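Local coordinates for protein profilin (Schizosaccharomyces pombe, PDB 3D9Y) that binds monomeric actin and tunes its polymerisation according to concentration, binds the lipid PIP2, and is essential for cytokinesis in fission yeast, at residues Q4-V7 with D8-L12; G61-A65 with G66-I70; A119-L122 with V123-Y127; S100-P103 with E104-P108; Q45-A48 with A49-D53. All blocks are in the same frame, centred on the assembly; numbering follows the deposited sequence.

In the fold
The five contacts surround the antiparallel sheet of the profilin fold. On one face contact 1, in helix 3-12, touches contact 3, the end of helix 108-125, through Tyr6 OH and Tyr121 CE2, 3.4 Å apart; their centres are about 15 Å apart. In profilins these two terminal helices flank the groove that takes poly-proline ligands. Contact 5 is a helix on the other face, about 24 Å from contact 1 between centres. Contact 2 is the edge hairpin, whose Leu64 CD2 meets Leu47 CD2 of contact 5 at 4.0 Å. Contact 4 is the exit from a central strand: Ser100 OG lies 3.8 Å from Leu11 CD1 of contact 1, and His101 ND1 3.1 Å from Tyr69 OH of contact 2.

Contact 1 (Q4-V7 with D8-L12)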
loop_
_atom_site.group_PDB
_atom_site.type_symbol
_atom_site.label_atom_id
_atom_site.label_comp_id
_atom_site.label_asym_id
_atom_site.label_seq_id
_atom_site.Cartn_x
_atom_site.Cartn_y
_atom_site.Cartn_z
ATOM N N GLN A 4 -0.627 3.318 14.112
ATOM C CA GLN A 4 -0.486 4.692 13.615
ATOM C C GLN A 4 0.981 5.128 13.582
ATOM O O GLN A 4 1.382 5.883 12.705
ATOM C CB GLN A 4 -1.320 5.681 14.437
ATOM C CG GLN A 4 -1.398 7.088 13.823
ATOM C CD GLN A 4 -2.019 7.089 12.426
ATOM O OE1 GLN A 4 -2.972 6.367 12.164
ATOM N NE2 GLN A 4 -1.477 7.904 11.529
ATOM N N ALA A 5 1.772 4.652 14.540
ATOM C CA ALA A 5 3.194 4.989 14.599
ATOM C C ALA A 5 3.956 4.416 13.412
ATOM O O ALA A 5 4.937 4.996 12.960
ATOM C CB ALA A 5 3.794 4.489 15.874
ATOM N N TYR A 6 3.526 3.256 12.936
ATOM C CA TYR A 6 4.098 2.689 11.721
ATOM C C TYR A 6 3.849 3.618 10.527
ATOM O O TYR A 6 4.728 3.833 9.698
ATOM C CB TYR A 6 3.549 1.274 11.472
ATOM C CG TYR A 6 4.280 0.200 12.244
ATOM C CD1 TYR A 6 5.395 -0.425 11.709
ATOM C CD2 TYR A 6 3.853 -0.198 13.508
ATOM C CE1 TYR A 6 6.075 -1.411 12.411
ATOM C CE2 TYR A 6 4.523 -1.186 14.217
ATOM C CZ TYR A 6 5.636 -1.784 13.663
ATOM O OH TYR A 6 6.307 -2.766 14.351
ATOM N N VAL A 7 2.657 4.190 10.445
ATOM C CA VAL A 7 2.339 5.113 9.359
ATOM C C VAL A 7 3.144 6.411 9.485
ATOM O O VAL A 7 3.838 6.820 8.550
ATOM C CB VAL A 7 0.815 5.412 9.309
ATOM C CG1 VAL A 7 0.523 6.627 8.439
ATOM C CG2 VAL A 7 0.068 4.194 8.803
ATOM N N ASP A 8 3.060 7.037 10.659
ATOM C CA ASP A 8 3.609 8.376 10.865
ATOM C C ASP A 8 5.131 8.372 10.942
ATOM O O ASP A 8 5.803 9.140 10.245
ATOM C CB ASP A 8 3.012 9.002 12.126
ATOM C CG ASP A 8 1.532 9.352 11.983
ATOM O OD1 ASP A 8 1.004 9.460 10.845
ATOM O OD2 ASP A 8 0.877 9.535 13.033
ATOM N N THR A 9 5.681 7.506 11.785
ATOM C CA THR A 9 7.113 7.491 12.040
ATOM C C THR A 9 7.857 6.690 10.979
ATOM O O THR A 9 8.809 7.178 10.373
ATOM C CB THR A 9 7.418 6.918 13.450
ATOM O OG1 THR A 9 6.844 7.770 14.450
ATOM C CG2 THR A 9 8.921 6.810 13.695
ATOM N N SER A 10 7.402 5.470 10.728
ATOM C CA SER A 10 8.142 4.574 9.845
ATOM C C SER A 10 7.977 4.867 8.352
ATOM O O SER A 10 8.902 4.650 7.583
ATOM C CB SER A 10 7.775 3.122 10.151
ATOM O OG SER A 10 8.092 2.817 11.497
ATOM N N LEU A 11 6.821 5.363 7.933
ATOM C CA LEU A 11 6.631 5.639 6.505
ATOM C C LEU A 11 6.699 7.136 6.199
ATOM O O LEU A 11 7.602 7.575 5.498
ATOM C CB LEU A 11 5.330 5.003 6.008
ATOM C CG LEU A 11 5.297 3.469 6.109
ATOM C CD1 LEU A 11 3.926 2.898 5.793
ATOM C CD2 LEU A 11 6.345 2.823 5.225
ATOM N N LEU A 12 5.760 7.927 6.709
ATOM C CA LEU A 12 5.815 9.383 6.485
ATOM C C LEU A 12 7.107 10.036 6.999
ATOM O O LEU A 12 7.609 10.997 6.391
ATOM C CB LEU A 12 4.607 10.091 7.099
ATOM C CG LEU A 12 3.208 9.687 6.640
ATOM C CD1 LEU A 12 2.175 10.648 7.169
ATOM C CD2 LEU A 12 3.142 9.613 5.157
#
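In the N-terminal helix 3-12 of the profilin fold, Gln4 and Asp8 meet one turn apart through their side chains. Gln4 NE2 donates to Asp8 OD1 at 3.0 Å, and more weakly to OD2 at 3.2 Å. OD1 lies near the amide plane of Gln4, yet the amide nitrogen comes to it from above the carboxylate, the two planes being turned 56° apart. The bend of the glutamine at chi2 (60°) brings its amide back over the next turn. NE2 also donates to Ala33 O; a lysine in place of Gln4 has no such flat amide and would probably leave the carboxylate of Asp8 freer to turn and Ala33 O without this donor. In the backbone of the same pair the bond from Asp8 N to Gln4 O is 2.9 Å long and nearly straight. The helix then widens: Ser10 N bonds only weakly to Ala5 O and to Tyr6 O, whereas Leu12 N reaches Val7 O at 2.9 Å with an angle of 169°, five residues back, as in a pi-type turn. Val7 CG1 approaches Leu12 CG at 4.5 Å. On the inward side Val7 and Leu11 pack on Ala20 of strand 19-24, Val7 also on Ala32 of strand 30-33, and Tyr6 rests against Leu118, Tyr121 and Leu122 of helix 108-125.

Contact 2 (G61-A65 with G66-I70); sequences GIILA and GQKYI
Ile63 lays its CD1 methyl against the aliphatic shaft of Lys68, 3.6 Å from CE, the two chains crossing at a slant. The lysine leaves the backbone extended and bends at chi3 (-77°), which carries CE across the isoleucine and lets NZ make a weak bond to Thr60 O. The pair is the non-hydrogen-bonded one of a tight beta hairpin. On the other face, Ile62 and Tyr69 form a hydrogen-bonded pair: Tyr69 N donates to Ile62 O at 2.8 Å, almost straight at 174°, and Ile62 N returns a bond to Tyr69 O at 3.0 Å. The tyrosine ring turns its edge to the same Ile62 O, with CD2 3.4 Å away. A type I' turn from Leu64 to Gln67 joins the strands, closed by Gln67 N to Leu64 O at 3.0 Å and by Leu64 N to Gln67 O at 2.9 Å. The first of these comes from above the carbonyl plane of Leu64, and a water donates to the same oxygen at 2.8 Å while also hydrogen-bonding to Tyr69 OH. Ala65 N and Gly66 N are held by the carboxylate of Glu43 from helix 41-52. Leu64 O and Tyr69 OH are thus tied together through water, and the carboxylate of Glu43, probably charged, would strengthen its hold on the N-H groups of Ala65 and Gly66.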
loop_
_atom_site.group_PDB
_atom_site.type_symbol
_atom_site.label_atom_id
_atom_site.label_comp_id
_atom_site.label_asym_id
_atom_site.label_seq_id
_atom_site.Cartn_x
_atom_site.Cartn_y
_atom_site.Cartn_z
ATOM N N GLY A 61 -7.060 -1.828 -12.625
ATOM C CA GLY A 61 -6.279 -0.774 -11.992
ATOM C C GLY A 61 -6.382 -0.903 -10.488
ATOM O O GLY A 61 -7.004 -1.835 -9.974
ATOM N N ILE A 62 -5.783 0.047 -9.783
ATOM C CA ILE A 62 -5.770 0.048 -8.329
ATOM C C ILE A 62 -6.559 1.269 -7.859
ATOM O O ILE A 62 -6.154 2.399 -8.115
ATOM C CB ILE A 62 -4.323 0.134 -7.788
ATOM C CG1 ILE A 62 -3.448 -0.983 -8.382
ATOM C CG2 ILE A 62 -4.326 0.068 -6.266
ATOM C CD1 ILE A 62 -1.996 -0.614 -8.505
ATOM N N ILE A 63 -7.691 1.044 -7.194
ATOM C CA ILE A 63 -8.557 2.139 -6.752
ATOM C C ILE A 63 -8.440 2.323 -5.244
ATOM O O ILE A 63 -8.869 1.461 -4.479
ATOM C CB ILE A 63 -10.040 1.905 -7.128
ATOM C CG1 ILE A 63 -10.165 1.578 -8.627
ATOM C CG2 ILE A 63 -10.867 3.133 -6.770
ATOM C CD1 ILE A 63 -11.582 1.614 -9.180
ATOM N N LEU A 64 -7.848 3.441 -4.825
ATOM C CA LEU A 64 -7.691 3.761 -3.397
ATOM C C LEU A 64 -7.853 5.267 -3.162
ATOM O O LEU A 64 -7.368 6.084 -3.951
ATOM C CB LEU A 64 -6.326 3.301 -2.883
ATOM C CG LEU A 64 -5.973 1.816 -3.042
ATOM C CD1 LEU A 64 -4.483 1.611 -3.005
ATOM C CD2 LEU A 64 -6.648 0.978 -1.978
ATOM N N ALA A 65 -8.538 5.618 -2.075
ATOM C CA ALA A 65 -8.841 7.011 -1.752
ATOM C C ALA A 65 -9.458 7.735 -2.949
ATOM O O ALA A 65 -9.075 8.855 -3.282
ATOM C CB ALA A 65 -7.585 7.732 -1.266
ATOM N N GLY A 66 -10.411 7.077 -3.602
ATOM C CA GLY A 66 -11.159 7.688 -4.696
ATOM C C GLY A 66 -10.348 7.958 -5.953
ATOM O O GLY A 66 -10.781 8.716 -6.818
ATOM N N GLN A 67 -9.185 7.320 -6.066
ATOM C CA GLN A 67 -8.265 7.534 -7.176
ATOM C C GLN A 67 -7.931 6.204 -7.843
ATOM O O GLN A 67 -7.697 5.220 -7.148
ATOM C CB GLN A 67 -6.978 8.148 -6.640
ATOM C CG GLN A 67 -6.075 8.747 -7.695
ATOM C CD GLN A 67 -6.341 10.219 -7.929
ATOM O OE1 GLN A 67 -5.408 11.014 -8.046
ATOM N NE2 GLN A 67 -7.613 10.596 -7.985
ATOM N N LYS A 68 -7.901 6.175 -9.176
ATOM C CA LYS A 68 -7.517 4.971 -9.920
ATOM C C LYS A 68 -6.104 5.122 -10.474
ATOM O O LYS A 68 -5.834 6.040 -11.253
ATOM C CB LYS A 68 -8.486 4.667 -11.075
ATOM C CG LYS A 68 -8.041 3.466 -11.919
ATOM C CD LYS A 68 -9.038 3.074 -12.993
ATOM C CE LYS A 68 -10.225 2.322 -12.422
ATOM N NZ LYS A 68 -10.932 1.554 -13.480
ATOM N N TYR A 69 -5.219 4.212 -10.066
ATOM C CA TYR A 69 -3.836 4.180 -10.533
ATOM C C TYR A 69 -3.675 3.096 -11.590
ATOM O O TYR A 69 -4.370 2.073 -11.559
ATOM C CB TYR A 69 -2.872 3.883 -9.386
ATOM C CG TYR A 69 -2.903 4.911 -8.285
ATOM C CD1 TYR A 69 -1.879 5.846 -8.137
ATOM C CD2 TYR A 69 -3.959 4.957 -7.395
ATOM C CE1 TYR A 69 -1.928 6.798 -7.142
ATOM C CE2 TYR A 69 -4.012 5.901 -6.386
ATOM C CZ TYR A 69 -2.995 6.822 -6.266
ATOM O OH TYR A 69 -3.040 7.749 -5.260
ATOM N N ILE A 70 -2.755 3.334 -12.514
ATOM C CA ILE A 70 -2.388 2.358 -13.525
ATOM C C ILE A 70 -1.458 1.335 -12.888
ATOM O O ILE A 70 -0.422 1.708 -12.343
ATOM C CB ILE A 70 -1.660 3.040 -14.698
ATOM C CG1 ILE A 70 -2.588 4.053 -15.379
ATOM C CG2 ILE A 70 -1.136 2.006 -15.683
HETATM O O HOH W 1 -5.111 7.585 -3.385
#

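Contact 3 (A119-L122 with V123-Y127); sequences ADYL and VGVGY
Tyr121 and Val125 meet one turn apart near the end of helix 108-125, where a valine methyl sits over the middle of the aromatic ring. Val125 CG2 lies 4.0 Å from the ring centroid, 13° off the normal, a CH-pi contact. The ring is there because Tyr121 holds CG anti to its backbone nitrogen (chi1 174°), which swings it along the helix toward Val125. The valine in turn has CG1 anti to its own nitrogen (chi1 175°), leaving CG2 beside that nitrogen and directed at the tyrosine; the same methyl is 3.3 Å from Tyr121 O. CG1, the other branch, lies in the plane of the Tyr127 ring, at its edge. Leu122 CB and Tyr127 CB pack at 4.3 Å. The helix ends in a Schellman motif: Gly126, with positive phi, is the C-prime residue, Tyr127 N donates to Leu122 O at 2.7 Å, and Gly126 N bonds weakly to Val123 O. Gly126 N also reaches Leu122 O, at 3.0 Å, so two N-H groups grip this one carbonyl oxygen from opposite faces of its plane. Beyond the helix, Tyr127 pairs through its backbone with Leu95, Ala119 and Val123 touch Arg77 and Thr93 in neighbouring loops, and Ala119 and Leu122 pack on Leu98 of strand 96-102.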
loop_
_atom_site.group_PDB
_atom_site.type_symbol
_atom_site.label_atom_id
_atom_site.label_comp_id
_atom_site.label_asym_id
_atom_site.label_seq_id
_atom_site.Cartn_x
_atom_site.Cartn_y
_atom_site.Cartn_z
ATOM N N ALA A 119 7.448 -4.295 5.413
ATOM C CA ALA A 119 6.670 -5.538 5.306
ATOM C C ALA A 119 7.468 -6.766 5.761
ATOM O O ALA A 119 6.973 -7.579 6.541
ATOM C CB ALA A 119 6.180 -5.717 3.883
ATOM N N ASP A 120 8.705 -6.879 5.275
ATOM C CA ASP A 120 9.612 -7.962 5.658
ATOM C C ASP A 120 9.865 -7.977 7.153
ATOM O O ASP A 120 9.897 -9.039 7.764
ATOM C CB ASP A 120 10.945 -7.832 4.923
ATOM C CG ASP A 120 10.868 -8.265 3.480
ATOM O OD1 ASP A 120 9.919 -8.999 3.118
ATOM O OD2 ASP A 120 11.776 -7.885 2.700
ATOM N N TYR A 121 10.082 -6.793 7.721
ATOM C CA TYR A 121 10.192 -6.633 9.188
ATOM C C TYR A 121 8.963 -7.200 9.887
ATOM O O TYR A 121 9.074 -8.064 10.750
ATOM C CB TYR A 121 10.372 -5.166 9.553
ATOM C CG TYR A 121 10.350 -4.855 11.030
ATOM C CD1 TYR A 121 11.471 -5.066 11.827
ATOM C CD2 TYR A 121 9.223 -4.304 11.635
ATOM C CE1 TYR A 121 11.459 -4.754 13.184
ATOM C CE2 TYR A 121 9.202 -3.993 12.981
ATOM C CZ TYR A 121 10.329 -4.207 13.759
ATOM O OH TYR A 121 10.319 -3.891 15.103
ATOM N N LEU A 122 7.788 -6.729 9.488
ATOM C CA LEU A 122 6.552 -7.185 10.088
ATOM C C LEU A 122 6.359 -8.697 9.920
ATOM O O LEU A 122 5.886 -9.352 10.846
ATOM C CB LEU A 122 5.353 -6.408 9.546
ATOM C CG LEU A 122 5.258 -4.955 10.022
ATOM C CD1 LEU A 122 4.231 -4.199 9.202
ATOM C CD2 LEU A 122 4.924 -4.873 11.506
ATOM N N VAL A 123 6.750 -9.259 8.775
ATOM C CA VAL A 123 6.676 -10.719 8.601
ATOM C C VAL A 123 7.608 -11.439 9.593
ATOM O O VAL A 123 7.203 -12.419 10.232
ATOM C CB VAL A 123 6.941 -11.136 7.130
ATOM C CG1 VAL A 123 7.073 -12.650 6.981
ATOM C CG2 VAL A 123 5.798 -10.646 6.248
ATOM N N GLY A 124 8.833 -10.929 9.743
ATOM C CA GLY A 124 9.799 -11.482 10.694
ATOM C C GLY A 124 9.311 -11.418 12.127
ATOM O O GLY A 124 9.588 -12.315 12.926
ATOM N N VAL A 125 8.571 -10.362 12.449
ATOM C CA VAL A 125 8.003 -10.207 13.794
ATOM C C VAL A 125 6.834 -11.170 13.989
ATOM O O VAL A 125 6.566 -11.610 15.115
ATOM C CB VAL A 125 7.576 -8.746 14.067
ATOM C CG1 VAL A 125 6.872 -8.621 15.409
ATOM C CG2 VAL A 125 8.794 -7.829 14.045
ATOM N N GLY A 126 6.170 -11.522 12.893
ATOM C CA GLY A 126 5.060 -12.463 12.911
ATOM C C GLY A 126 3.730 -11.883 12.451
ATOM O O GLY A 126 2.688 -12.492 12.688
ATOM N N TYR A 127 3.759 -10.723 11.793
ATOM C CA TYR A 127 2.541 -10.048 11.337
ATOM C C TYR A 127 2.473 -10.023 9.810
ATOM O O TYR A 127 1.461 -9.610 9.260
ATOM C CB TYR A 127 2.472 -8.613 11.870
ATOM C CG TYR A 127 2.249 -8.513 13.360
ATOM C CD1 TYR A 127 3.322 -8.494 14.244
ATOM C CD2 TYR A 127 0.964 -8.426 13.887
ATOM C CE1 TYR A 127 3.120 -8.403 15.620
ATOM C CE2 TYR A 127 0.750 -8.336 15.254
ATOM C CZ TYR A 127 1.829 -8.324 16.116
ATOM O OH TYR A 127 1.623 -8.232 17.471
#

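Contact 4 (S100-P103 with E104-P108)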
loop_
_atom_site.group_PDB
_atom_site.type_symbol
_atom_site.label_atom_id
_atom_site.label_comp_id
_atom_site.label_asym_id
_atom_site.label_seq_id
_atom_site.Cartn_x
_atom_site.Cartn_y
_atom_site.Cartn_z
ATOM N N SER A 100 1.469 2.629 0.572
ATOM C CA SER A 100 2.322 3.839 0.545
ATOM C C SER A 100 2.148 4.653 -0.743
ATOM O O SER A 100 2.337 4.124 -1.821
ATOM C CB SER A 100 3.797 3.424 0.661
ATOM O OG SER A 100 4.103 2.939 1.965
ATOM N N HIS A 101 1.796 5.931 -0.618
ATOM C CA HIS A 101 1.772 6.875 -1.744
ATOM C C HIS A 101 3.081 7.669 -1.756
ATOM O O HIS A 101 3.560 8.075 -0.691
ATOM C CB HIS A 101 0.574 7.834 -1.589
ATOM C CG HIS A 101 0.400 8.792 -2.725
ATOM N ND1 HIS A 101 -0.550 8.618 -3.712
ATOM C CD2 HIS A 101 1.033 9.954 -3.018
ATOM C CE1 HIS A 101 -0.485 9.623 -4.566
ATOM N NE2 HIS A 101 0.471 10.445 -4.170
ATOM N N TYR A 102 3.647 7.901 -2.939
ATOM C CA TYR A 102 4.841 8.732 -3.094
ATOM C C TYR A 102 4.654 9.851 -4.137
ATOM O O TYR A 102 3.952 9.666 -5.132
ATOM C CB TYR A 102 6.068 7.865 -3.418
ATOM C CG TYR A 102 5.996 7.127 -4.744
ATOM C CD1 TYR A 102 6.540 7.683 -5.889
ATOM C CD2 TYR A 102 5.404 5.867 -4.845
ATOM C CE1 TYR A 102 6.488 7.033 -7.110
ATOM C CE2 TYR A 102 5.356 5.202 -6.067
ATOM C CZ TYR A 102 5.905 5.795 -7.195
ATOM O OH TYR A 102 5.864 5.178 -8.425
ATOM N N PRO A 103 5.254 11.033 -3.890
ATOM C CA PRO A 103 5.218 12.170 -4.813
ATOM C C PRO A 103 6.251 12.093 -5.937
ATOM O O PRO A 103 7.090 11.197 -5.946
ATOM C CB PRO A 103 5.553 13.346 -3.898
ATOM C CG PRO A 103 6.493 12.765 -2.922
ATOM C CD PRO A 103 5.971 11.385 -2.647
ATOM N N GLU A 104 6.204 13.062 -6.857
ATOM C CA GLU A 104 7.098 13.085 -8.025
ATOM C C GLU A 104 8.596 13.060 -7.692
ATOM O O GLU A 104 9.414 12.610 -8.500
ATOM C CB GLU A 104 6.798 14.305 -8.920
ATOM C CG GLU A 104 7.003 15.668 -8.247
ATOM C CD GLU A 104 7.181 16.809 -9.237
ATOM O OE1 GLU A 104 6.656 16.720 -10.370
ATOM O OE2 GLU A 104 7.850 17.802 -8.886
ATOM N N THR A 105 8.954 13.534 -6.509
ATOM C CA THR A 105 10.358 13.735 -6.175
ATOM C C THR A 105 11.063 12.480 -5.644
ATOM O O THR A 105 12.287 12.477 -5.482
ATOM C CB THR A 105 10.521 14.917 -5.195
ATOM O OG1 THR A 105 11.914 15.145 -4.937
ATOM C CG2 THR A 105 9.769 14.668 -3.901
ATOM N N THR A 106 10.321 11.413 -5.371
ATOM C CA THR A 106 10.977 10.195 -4.901
ATOM C C THR A 106 10.944 9.136 -6.002
ATOM O O THR A 106 9.965 9.014 -6.739
ATOM C CB THR A 106 10.438 9.693 -3.512
ATOM O OG1 THR A 106 9.786 8.426 -3.634
ATOM C CG2 THR A 106 9.517 10.706 -2.861
ATOM N N LEU A 107 12.051 8.411 -6.134
ATOM C CA LEU A 107 12.157 7.336 -7.122
ATOM C C LEU A 107 11.196 6.228 -6.711
ATOM O O LEU A 107 11.091 5.929 -5.520
ATOM C CB LEU A 107 13.591 6.800 -7.157
ATOM C CG LEU A 107 14.666 7.775 -7.646
ATOM C CD1 LEU A 107 16.058 7.431 -7.093
ATOM C CD2 LEU A 107 14.684 7.818 -9.161
ATOM N N PRO A 108 10.483 5.618 -7.683
ATOM C CA PRO A 108 9.557 4.520 -7.376
ATOM C C PRO A 108 10.263 3.379 -6.646
ATOM O O PRO A 108 9.675 2.741 -5.757
ATOM C CB PRO A 108 9.066 4.073 -8.762
ATOM C CG PRO A 108 9.289 5.241 -9.639
ATOM C CD PRO A 108 10.504 5.927 -9.125
#
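Tyr102 and Pro108 meet where the chain leaves strand 96-102 and doubles back towards helix 108-125. The phenol end of the tyrosine rests on the proline, with OH 3.4 Å from Pro108 CB and CZ 3.9 Å from the same carbon. Nearer the backbone, Tyr102 CB lies 3.8 Å from Thr106 OG1. With CG set between its backbone nitrogen and carbonyl carbon (chi1 64°), the crowded position, the ring is turned to run along the returning loop. Next to it, the CG and CD end of the Pro103 ring meets two threonine methyls: CD is 3.6 Å from Thr106 CG2, and CG is 3.9 Å from Thr105 CG2. What positions them is a type I beta turn from Pro103 to Thr106, closed by Thr106 N to Pro103 O at 3.3 Å; the bond is straight at 171°, but the donor comes from above the carbonyl plane. Further out, Leu107 is the N-cap of helix 108-125, and its N-H bonds to Glu110 OE1. Behind the turn, Tyr102 pairs through its backbone with Gly87 and lays its side chain on Ile89 of strand 86-92, and Pro103 touches Asp18 in the loop before strand 19-24.

Contact 5 (Q45-A48 with A49-D53)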
loop_
_atom_site.group_PDB
_atom_site.type_symbol
_atom_site.label_atom_id
_atom_site.label_comp_id
_atom_site.label_asym_id
_atom_site.label_seq_id
_atom_site.Cartn_x
_atom_site.Cartn_y
_atom_site.Cartn_z
ATOM N N GLN A 45 -11.484 -4.243 0.446
ATOM C CA GLN A 45 -11.977 -5.543 -0.015
ATOM C C GLN A 45 -11.465 -5.823 -1.431
ATOM O O GLN A 45 -11.007 -6.933 -1.731
ATOM C CB GLN A 45 -13.515 -5.606 0.045
ATOM C CG GLN A 45 -14.044 -5.754 1.479
ATOM C CD GLN A 45 -15.509 -5.381 1.645
ATOM O OE1 GLN A 45 -16.300 -5.444 0.699
ATOM N NE2 GLN A 45 -15.884 -4.992 2.871
ATOM N N GLY A 46 -11.514 -4.806 -2.286
ATOM C CA GLY A 46 -10.992 -4.917 -3.643
ATOM C C GLY A 46 -9.500 -5.202 -3.699
ATOM O O GLY A 46 -9.045 -6.063 -4.459
ATOM N N LEU A 47 -8.730 -4.470 -2.896
ATOM C CA LEU A 47 -7.283 -4.626 -2.884
ATOM C C LEU A 47 -6.910 -5.997 -2.324
ATOM O O LEU A 47 -6.035 -6.677 -2.866
ATOM C CB LEU A 47 -6.635 -3.499 -2.062
ATOM C CG LEU A 47 -5.114 -3.463 -1.977
ATOM C CD1 LEU A 47 -4.485 -3.229 -3.341
ATOM C CD2 LEU A 47 -4.653 -2.396 -0.993
ATOM N N ALA A 48 -7.591 -6.406 -1.255
ATOM C CA ALA A 48 -7.353 -7.716 -0.651
ATOM C C ALA A 48 -7.621 -8.843 -1.653
ATOM O O ALA A 48 -6.828 -9.777 -1.770
ATOM C CB ALA A 48 -8.197 -7.890 0.609
ATOM N N ALA A 49 -8.734 -8.748 -2.377
ATOM C CA ALA A 49 -9.053 -9.714 -3.434
ATOM C C ALA A 49 -8.000 -9.721 -4.548
ATOM O O ALA A 49 -7.696 -10.772 -5.115
ATOM C CB ALA A 49 -10.430 -9.432 -4.010
ATOM N N GLY A 50 -7.438 -8.551 -4.853
ATOM C CA GLY A 50 -6.355 -8.434 -5.832
ATOM C C GLY A 50 -5.146 -9.312 -5.560
ATOM O O GLY A 50 -4.581 -9.901 -6.472
ATOM N N PHE A 51 -4.734 -9.407 -4.299
ATOM C CA PHE A 51 -3.575 -10.235 -3.965
ATOM C C PHE A 51 -3.850 -11.721 -4.214
ATOM O O PHE A 51 -2.922 -12.495 -4.445
ATOM C CB PHE A 51 -3.137 -9.998 -2.515
ATOM C CG PHE A 51 -2.463 -8.677 -2.314
ATOM C CD1 PHE A 51 -1.160 -8.481 -2.753
ATOM C CD2 PHE A 51 -3.130 -7.623 -1.710
ATOM C CE1 PHE A 51 -0.526 -7.247 -2.574
ATOM C CE2 PHE A 51 -2.485 -6.387 -1.526
ATOM C CZ PHE A 51 -1.202 -6.209 -1.968
ATOM N N GLN A 52 -5.128 -12.096 -4.190
ATOM C CA GLN A 52 -5.552 -13.477 -4.445
ATOM C C GLN A 52 -5.592 -13.807 -5.945
ATOM O O GLN A 52 -5.631 -14.982 -6.313
ATOM C CB GLN A 52 -6.937 -13.739 -3.835
ATOM C CG GLN A 52 -7.090 -13.359 -2.357
ATOM C CD GLN A 52 -8.541 -13.380 -1.870
ATOM O OE1 GLN A 52 -8.796 -13.369 -0.665
ATOM N NE2 GLN A 52 -9.496 -13.408 -2.804
ATOM N N ASP A 53 -5.620 -12.779 -6.803
ATOM C CA ASP A 53 -5.597 -12.960 -8.274
ATOM C C ASP A 53 -4.875 -11.768 -8.922
ATOM O O ASP A 53 -5.497 -10.892 -9.540
ATOM C CB ASP A 53 -7.013 -13.120 -8.827
ATOM C CG ASP A 53 -7.040 -13.381 -10.334
ATOM O OD1 ASP A 53 -5.977 -13.650 -10.942
ATOM O OD2 ASP A 53 -8.144 -13.331 -10.915
#
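Ala49 N donates to Gln45 O at 3.0 Å with an angle of 163°, and Gly50 N to Gly46 O at 3.0 Å, two regular helical bonds of helix 41-52. One residue on, Phe51 N is shared between Leu47 O and Ala48 O, both 3.3 Å away and both weak. Around this frame the side chains pack. Leu47 and Phe51, one turn apart, lie side by side and point the same way, with Leu47 CG 4.0 Å from Phe51 CE2. Phe51 CD2 also lies 3.3 Å from Leu47 O, while Ala48 O is at the ring's edge. Leu47 holds CG anti to its nitrogen (chi1 -178°), which brings CG and CD1 to the ring. Both side chains press on Cys90 of strand 86-92 and Ile97 of strand 96-102. An alanine at Phe51 would probably open a gap beside Leu47 and leave Cys90, Ala92 and Ile97 without the ring that covers them. On the outer side Gln52 CG lies 3.6 Å from Ala48 O. The arrangement is that of an amphipathic helix laid on a sheet, here on the face of the profilin fold away from its two terminal helices.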